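Local coordinates for protein taurine dioxygenase (Burkholderia ambifaria, PDB 5VN6) that probably acts as an iron-dependent taurine dioxygenase of the TfdA family and carries a magnesium ion in its metal site in this crystal, at residues I57-H62 against P85-I90; E61-A66 against G70-H75; D147-Q152 against L233-G238. All blocks are in the same frame, centred on the assembly; numbering follows the deposited sequence.

Contact 1: residues I57-H62 against P85-I90; sequences ITRAEH and PGLVRI
Arg59 and Leu87 bring the two backbones closest, with CA atoms 7.6 Å apart, where the first turn of helix 59-67 faces the segment that runs into edge strand 87-91. Leu87 carries the apolar part and divides its two methyls between two partners. Leu87 CD2 lies against the aliphatic stem of Arg59, 3.8 Å from Arg59 CB, and CG and CD of that extended chain follow close behind. Leu87 CD1 sits over one face of the His62 imidazole, a CH-pi contact 3.8 Å from the ring centroid and displaced toward the ND1 side of the rim. With CG of His62 anti to its backbone N (chi1 -178°), the ring projects from the helix toward the strand, and its NE2 is hydrogen-bonded to Val120 O. Farther out, NH2 of Arg59 and NH2 of Arg89 stand 4.1 Å apart, their guanidinium planes turned 35° from each other. Both nitrogens form salt bridges to OE2 of Glu280 on the neighbouring strand 278-284. At the helix start Thr58 and Glu61 form a capping box, Thr58 OG1 accepting from Glu61 N at 3.0 Å. The carboxylate that both arginines share probably accounts for their closeness, in an outer cluster beside an apolar floor.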
# COMPACT_ATOMS: atom_id res chain seq x y z
N ILE A 57 -0.80 30.31 -1.97
CA ILE A 57 -0.98 30.85 -3.31
C ILE A 57 -2.46 31.17 -3.49
O ILE A 57 -3.32 30.70 -2.74
CB ILE A 57 -0.52 29.86 -4.41
CG1 ILE A 57 -1.31 28.55 -4.32
CG2 ILE A 57 0.98 29.58 -4.28
CD1 ILE A 57 -0.97 27.54 -5.42
N THR A 58 -2.75 31.96 -4.51
CA THR A 58 -4.12 32.28 -4.83
C THR A 58 -4.67 31.26 -5.81
O THR A 58 -3.94 30.49 -6.44
CB THR A 58 -4.22 33.68 -5.42
OG1 THR A 58 -3.75 33.64 -6.78
CG2 THR A 58 -3.35 34.64 -4.62
N ARG A 59 -6.00 31.23 -5.90
CA ARG A 59 -6.64 30.30 -6.83
C ARG A 59 -6.29 30.64 -8.27
O ARG A 59 -6.08 29.74 -9.09
CB ARG A 59 -8.14 30.28 -6.57
CG ARG A 59 -8.43 29.85 -5.12
CD ARG A 59 -9.87 30.07 -4.70
NE ARG A 59 -10.23 29.26 -3.54
CZ ARG A 59 -9.73 29.43 -2.31
NH1 ARG A 59 -8.84 30.38 -2.07
NH2 ARG A 59 -10.13 28.64 -1.32
N ALA A 60 -6.20 31.94 -8.59
CA ALA A 60 -5.75 32.33 -9.92
C ALA A 60 -4.35 31.78 -10.19
O ALA A 60 -4.08 31.26 -11.28
CB ALA A 60 -5.80 33.85 -10.09
N GLU A 61 -3.46 31.83 -9.19
CA GLU A 61 -2.12 31.27 -9.37
C GLU A 61 -2.14 29.75 -9.49
O GLU A 61 -1.41 29.18 -10.31
CB GLU A 61 -1.19 31.70 -8.23
CG GLU A 61 -0.99 33.20 -8.14
CD GLU A 61 -0.18 33.62 -6.93
OE1 GLU A 61 -0.31 32.97 -5.87
OE2 GLU A 61 0.58 34.61 -7.03
N HIS A 62 -2.98 29.07 -8.70
CA HIS A 62 -3.15 27.62 -8.82
C HIS A 62 -3.59 27.26 -10.23
O HIS A 62 -3.04 26.35 -10.86
CB HIS A 62 -4.17 27.13 -7.78
CG HIS A 62 -4.41 25.64 -7.77
ND1 HIS A 62 -5.15 25.02 -6.79
CD2 HIS A 62 -4.01 24.66 -8.61
CE1 HIS A 62 -5.20 23.73 -7.02
NE2 HIS A 62 -4.52 23.48 -8.13
N PRO A 85 -12.40 29.58 -13.24
CA PRO A 85 -12.54 28.47 -14.19
C PRO A 85 -11.30 27.59 -14.22
O PRO A 85 -10.16 28.07 -14.18
CB PRO A 85 -12.76 29.17 -15.53
CG PRO A 85 -13.48 30.43 -15.13
CD PRO A 85 -12.84 30.86 -13.83
N GLY A 86 -11.53 26.27 -14.32
CA GLY A 86 -10.51 25.25 -14.25
C GLY A 86 -10.36 24.65 -12.86
O GLY A 86 -9.94 23.49 -12.74
N LEU A 87 -10.72 25.40 -11.83
CA LEU A 87 -10.61 24.95 -10.45
C LEU A 87 -11.90 24.28 -10.01
O LEU A 87 -13.00 24.81 -10.24
CB LEU A 87 -10.28 26.13 -9.55
CG LEU A 87 -9.81 25.82 -8.13
CD1 LEU A 87 -8.35 25.40 -8.14
CD2 LEU A 87 -10.02 27.06 -7.26
N VAL A 88 -11.76 23.15 -9.32
CA VAL A 88 -12.88 22.38 -8.79
C VAL A 88 -12.66 22.21 -7.29
O VAL A 88 -11.62 21.70 -6.86
CB VAL A 88 -13.01 21.01 -9.49
CG1 VAL A 88 -14.05 20.14 -8.79
CG2 VAL A 88 -13.36 21.19 -10.96
N ARG A 89 -13.65 22.64 -6.50
CA ARG A 89 -13.61 22.49 -5.05
C ARG A 89 -14.14 21.12 -4.67
O ARG A 89 -15.13 20.64 -5.23
CB ARG A 89 -14.44 23.58 -4.37
CG ARG A 89 -13.90 25.00 -4.55
CD ARG A 89 -14.54 25.99 -3.56
NE ARG A 89 -14.88 25.34 -2.29
CZ ARG A 89 -14.02 25.12 -1.29
NH1 ARG A 89 -14.44 24.53 -0.18
NH2 ARG A 89 -12.75 25.49 -1.40
N ILE A 90 -13.48 20.49 -3.70
CA ILE A 90 -13.86 19.16 -3.21
C ILE A 90 -14.00 19.28 -1.70
O ILE A 90 -13.01 19.21 -0.97
CB ILE A 90 -12.84 18.08 -3.58
CG1 ILE A 90 -12.52 18.13 -5.08
CG2 ILE A 90 -13.36 16.70 -3.22
CD1 ILE A 90 -11.45 17.15 -5.49

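Contact 2: residues E61-A66 against G70-H75; sequences EHVAFA and GELEDH
Ala66 and Gly70 mark the nearest backbone approach, their CA atoms 7.4 Å apart, as the chain leaves helix 59-67 and runs off across its end. Gly70 opens the second segment with positive phi (151°), a conformation in which a side chain would run into the preceding carbonyl, and so ends the helical path. Glu71 follows with its CB directed away from the helix, while its backbone is hydrogen-bonded to Val285. Leu72 then points inward and makes the side-chain contact of this segment. Its CD1 reaches Val63 CG1 at 3.9 Å and lies 3.8 Å from Val63 O, whereas CD2 lies 3.8 Å from Ala66 CB and 3.7 Å from Ala66 C. The isobutyl fork thus spans one turn of the helix, one methyl on each of two residues three positions apart, and its contact with Ala66 includes the peptide as well as the methyl. Leu72 also touches Ile284, and Ala66 touches Ala282, so strand 278-284 borders the same apolar patch. At Glu73 the pairing moves to Gly283, antiparallel, back along that strand. The helix ends at a positive-phi glycine, and an extended segment leads off crosswise, pairing with the cupin-type fold's main sheet, on which the helix packs.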
# COMPACT_ATOMS: atom_id res chain seq x y z
N GLU A 61 -3.46 31.83 -9.19
CA GLU A 61 -2.12 31.27 -9.37
C GLU A 61 -2.14 29.75 -9.49
O GLU A 61 -1.41 29.18 -10.31
CB GLU A 61 -1.19 31.70 -8.23
CG GLU A 61 -0.99 33.20 -8.14
CD GLU A 61 -0.18 33.62 -6.93
OE1 GLU A 61 -0.31 32.97 -5.87
OE2 GLU A 61 0.58 34.61 -7.03
N HIS A 62 -2.98 29.07 -8.70
CA HIS A 62 -3.15 27.62 -8.82
C HIS A 62 -3.59 27.26 -10.23
O HIS A 62 -3.04 26.35 -10.86
CB HIS A 62 -4.17 27.13 -7.78
CG HIS A 62 -4.41 25.64 -7.77
ND1 HIS A 62 -5.15 25.02 -6.79
CD2 HIS A 62 -4.01 24.66 -8.61
CE1 HIS A 62 -5.20 23.73 -7.02
NE2 HIS A 62 -4.52 23.48 -8.13
N VAL A 63 -4.59 27.98 -10.74
CA VAL A 63 -5.10 27.75 -12.09
C VAL A 63 -4.03 28.07 -13.13
O VAL A 63 -3.78 27.28 -14.04
CB VAL A 63 -6.37 28.58 -12.29
CG1 VAL A 63 -6.65 28.82 -13.76
CG2 VAL A 63 -7.56 27.89 -11.62
N ALA A 64 -3.39 29.23 -13.00
CA ALA A 64 -2.39 29.64 -13.99
C ALA A 64 -1.17 28.73 -13.98
O ALA A 64 -0.55 28.52 -15.03
CB ALA A 64 -1.98 31.09 -13.74
N PHE A 65 -0.79 28.19 -12.82
CA PHE A 65 0.31 27.22 -12.81
C PHE A 65 -0.07 25.96 -13.56
O PHE A 65 0.70 25.45 -14.38
CB PHE A 65 0.74 26.89 -11.38
CG PHE A 65 1.70 25.72 -11.29
CD1 PHE A 65 3.04 25.87 -11.64
CD2 PHE A 65 1.27 24.47 -10.86
CE1 PHE A 65 3.93 24.80 -11.56
CE2 PHE A 65 2.16 23.39 -10.79
CZ PHE A 65 3.50 23.57 -11.14
N ALA A 66 -1.27 25.42 -13.29
CA ALA A 66 -1.69 24.19 -13.95
C ALA A 66 -1.83 24.37 -15.45
O ALA A 66 -1.57 23.45 -16.23
CB ALA A 66 -3.02 23.71 -13.37
N GLY A 70 -0.91 22.64 -20.00
CA GLY A 70 -1.81 22.50 -21.13
C GLY A 70 -3.17 23.05 -20.75
O GLY A 70 -3.40 23.46 -19.62
N GLU A 71 -4.08 23.04 -21.73
CA GLU A 71 -5.45 23.45 -21.46
C GLU A 71 -6.02 22.63 -20.30
O GLU A 71 -5.68 21.46 -20.11
CB GLU A 71 -6.31 23.26 -22.72
N LEU A 72 -6.89 23.27 -19.53
CA LEU A 72 -7.48 22.67 -18.35
C LEU A 72 -8.86 22.11 -18.70
O LEU A 72 -9.56 22.62 -19.57
CB LEU A 72 -7.60 23.70 -17.23
CG LEU A 72 -6.32 24.44 -16.84
CD1 LEU A 72 -6.58 25.41 -15.70
CD2 LEU A 72 -5.23 23.44 -16.45
N GLU A 73 -9.25 21.05 -18.00
CA GLU A 73 -10.59 20.50 -18.18
C GLU A 73 -11.60 21.47 -17.57
O GLU A 73 -11.49 21.82 -16.39
CB GLU A 73 -10.69 19.12 -17.54
CG GLU A 73 -9.73 18.10 -18.15
CD GLU A 73 -10.04 16.65 -17.77
OE1 GLU A 73 -10.28 15.83 -18.68
OE2 GLU A 73 -10.05 16.34 -16.55
N ASP A 74 -12.55 21.95 -18.37
CA ASP A 74 -13.48 22.98 -17.93
C ASP A 74 -14.93 22.54 -18.05
O ASP A 74 -15.81 23.32 -18.42
CB ASP A 74 -13.26 24.28 -18.70
N HIS A 75 -15.21 21.28 -17.74
CA HIS A 75 -16.59 20.84 -17.60
C HIS A 75 -17.14 21.41 -16.29
O HIS A 75 -16.47 21.29 -15.26
CB HIS A 75 -16.69 19.32 -17.61

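Contact 3: residues D147-Q152 against L233-G238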
# COMPACT_ATOMS: atom_id res chain seq x y z
N ASP A 147 8.55 -11.94 -18.65
CA ASP A 147 8.59 -11.92 -20.11
C ASP A 147 7.34 -12.51 -20.74
O ASP A 147 6.81 -11.97 -21.72
CB ASP A 147 9.82 -12.67 -20.62
CG ASP A 147 11.10 -11.93 -20.34
OD1 ASP A 147 11.03 -10.69 -20.18
OD2 ASP A 147 12.17 -12.58 -20.28
N HIS A 148 6.84 -13.63 -20.20
CA HIS A 148 5.69 -14.27 -20.83
C HIS A 148 4.42 -13.44 -20.65
O HIS A 148 3.49 -13.57 -21.46
CB HIS A 148 5.51 -15.69 -20.29
CG HIS A 148 4.88 -15.76 -18.93
ND1 HIS A 148 5.63 -15.76 -17.77
CD2 HIS A 148 3.59 -15.84 -18.55
CE1 HIS A 148 4.82 -15.83 -16.73
NE2 HIS A 148 3.57 -15.88 -17.17
N VAL A 149 4.35 -12.61 -19.62
CA VAL A 149 3.19 -11.72 -19.48
C VAL A 149 3.29 -10.58 -20.48
O VAL A 149 2.28 -10.15 -21.06
CB VAL A 149 3.06 -11.18 -18.04
CG1 VAL A 149 1.82 -10.22 -17.93
CG2 VAL A 149 2.93 -12.33 -17.04
N LYS A 150 4.50 -10.06 -20.69
CA LYS A 150 4.67 -8.98 -21.65
C LYS A 150 4.29 -9.44 -23.06
O LYS A 150 3.59 -8.72 -23.79
CB LYS A 150 6.11 -8.46 -21.62
CG LYS A 150 6.46 -7.67 -20.37
CD LYS A 150 7.92 -7.22 -20.43
CE LYS A 150 8.30 -6.43 -19.19
NZ LYS A 150 9.74 -6.05 -19.16
N GLN A 151 4.75 -10.63 -23.45
CA GLN A 151 4.36 -11.19 -24.74
C GLN A 151 2.85 -11.37 -24.84
O GLN A 151 2.23 -11.02 -25.85
CB GLN A 151 5.08 -12.52 -24.96
CG GLN A 151 6.59 -12.40 -25.03
CD GLN A 151 7.29 -13.73 -24.85
OE1 GLN A 151 6.79 -14.77 -25.28
NE2 GLN A 151 8.47 -13.70 -24.23
N GLN A 152 2.24 -11.90 -23.77
CA GLN A 152 0.81 -12.18 -23.77
C GLN A 152 -0.03 -10.91 -23.88
O GLN A 152 -1.10 -10.93 -24.50
CB GLN A 152 0.46 -12.94 -22.48
CG GLN A 152 -1.03 -13.17 -22.23
CD GLN A 152 -1.57 -14.50 -22.74
OE1 GLN A 152 -1.18 -14.98 -23.80
NE2 GLN A 152 -2.48 -15.11 -21.97
N LEU A 233 -6.49 -10.14 -16.18
CA LEU A 233 -6.78 -8.74 -15.88
C LEU A 233 -6.61 -8.47 -14.39
O LEU A 233 -5.98 -7.48 -14.00
CB LEU A 233 -8.19 -8.37 -16.36
CG LEU A 233 -8.68 -6.95 -16.06
CD1 LEU A 233 -7.74 -5.89 -16.67
CD2 LEU A 233 -10.12 -6.71 -16.47
N HIS A 234 -7.10 -9.39 -13.54
CA HIS A 234 -6.92 -9.23 -12.09
C HIS A 234 -5.45 -9.18 -11.72
O HIS A 234 -5.05 -8.37 -10.87
CB HIS A 234 -7.63 -10.36 -11.35
CG HIS A 234 -9.12 -10.30 -11.49
ND1 HIS A 234 -9.95 -11.35 -11.19
CD2 HIS A 234 -9.92 -9.29 -11.93
CE1 HIS A 234 -11.21 -11.00 -11.43
NE2 HIS A 234 -11.22 -9.75 -11.86
N TYR A 235 -4.63 -10.02 -12.35
CA TYR A 235 -3.20 -10.02 -12.08
C TYR A 235 -2.58 -8.67 -12.45
O TYR A 235 -1.74 -8.14 -11.71
CB TYR A 235 -2.53 -11.16 -12.85
CG TYR A 235 -1.02 -11.10 -12.86
CD1 TYR A 235 -0.26 -11.70 -11.84
CD2 TYR A 235 -0.35 -10.46 -13.89
CE1 TYR A 235 1.14 -11.65 -11.87
CE2 TYR A 235 1.03 -10.41 -13.92
CZ TYR A 235 1.76 -11.01 -12.92
OH TYR A 235 3.12 -10.92 -12.98
N LEU A 236 -2.98 -8.12 -13.59
CA LEU A 236 -2.45 -6.83 -14.04
C LEU A 236 -2.88 -5.68 -13.12
O LEU A 236 -2.04 -4.93 -12.63
CB LEU A 236 -2.90 -6.57 -15.49
CG LEU A 236 -2.30 -7.52 -16.52
CD1 LEU A 236 -2.76 -7.23 -18.00
CD2 LEU A 236 -0.74 -7.53 -16.41
N ILE A 237 -4.19 -5.54 -12.86
CA ILE A 237 -4.62 -4.41 -12.03
C ILE A 237 -4.07 -4.53 -10.62
O ILE A 237 -3.86 -3.51 -9.95
CB ILE A 237 -6.16 -4.26 -11.97
CG1 ILE A 237 -6.78 -5.39 -11.14
CG2 ILE A 237 -6.79 -4.03 -13.38
CD1 ILE A 237 -8.17 -5.08 -10.63
N GLY A 238 -3.84 -5.75 -10.13
CA GLY A 238 -3.25 -5.92 -8.81
C GLY A 238 -1.78 -5.52 -8.72
O GLY A 238 -1.23 -5.51 -7.61
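Val149 packs against Tyr235 and Leu236 in a contact of apolar side chains; between 147-152 and 233-238, on helices 147-153 and 228-237, no hydrogen bond or salt bridge crosses. The backbones stay well apart, 9.2 Å between the CA atoms of Val149 and Leu236, so the side chains alone span the gap.

The aliphatic part is a methyl-to-methyl meeting. Val149 CG1 lies 4.0 Å from Leu236 CD2, and the two chains slide past each other in opposite directions. Leu236 sets out to one side of the facing helix, but its end, CD2, comes nearer and meets the valine. Beyond this, Leu236 touches Val203 and Phe210, which continue the apolar surroundings toward strand 207-210.

The aromatic part involves one ring carbon. Tyr235 CE2 is 4.1 Å from Val149 CG1 and equally 4.1 Å from Val149 CG2, so both branches of the valine meet the same corner of the ring. CG1 approaches that ring obliquely. With CG of Tyr235 anti to its backbone N (chi1 169°), the phenol extends across the gap toward helix 147-153, and it also packs on Pro146 just before that helix.

Polar bonds occur around the contact and within each helix. Gln151 N bonds to Asp147 O in one helix and Ile237 N to Leu233 O, at 2.9 Å, in the other. Outside the segments, Lys150 NZ donates to Glu143 O, Arg218 NH1 bonds to Gln152 O, and Gln239 NE2 bonds to Tyr235 O. The helices therefore have polar connections to other parts of the chain, but meet each other here through a single valine. With 96 Å² buried in total and no directional bond, this small contact depends on dispersion and on the exclusion of water.

Contacts 1 and 2 share helix 59-67 and lie on the same side of the chain's centre, their centres 8 Å apart. They join directly, since Val63 of contact 2 packs on Pro85 and Leu87 of contact 1. Both are partly buried and border strand 278-284, but contact 1 ends in two arginines that share Glu280, whereas contact 2 is apolar and follows the chain out of the helix. Contact 3 lies on the opposite side of the chain's centre, about 22 Å from contact 1 and 21 Å from contact 2 between nearest atoms. More buried though smaller, it brings together two helices distant in sequence through purely apolar packing.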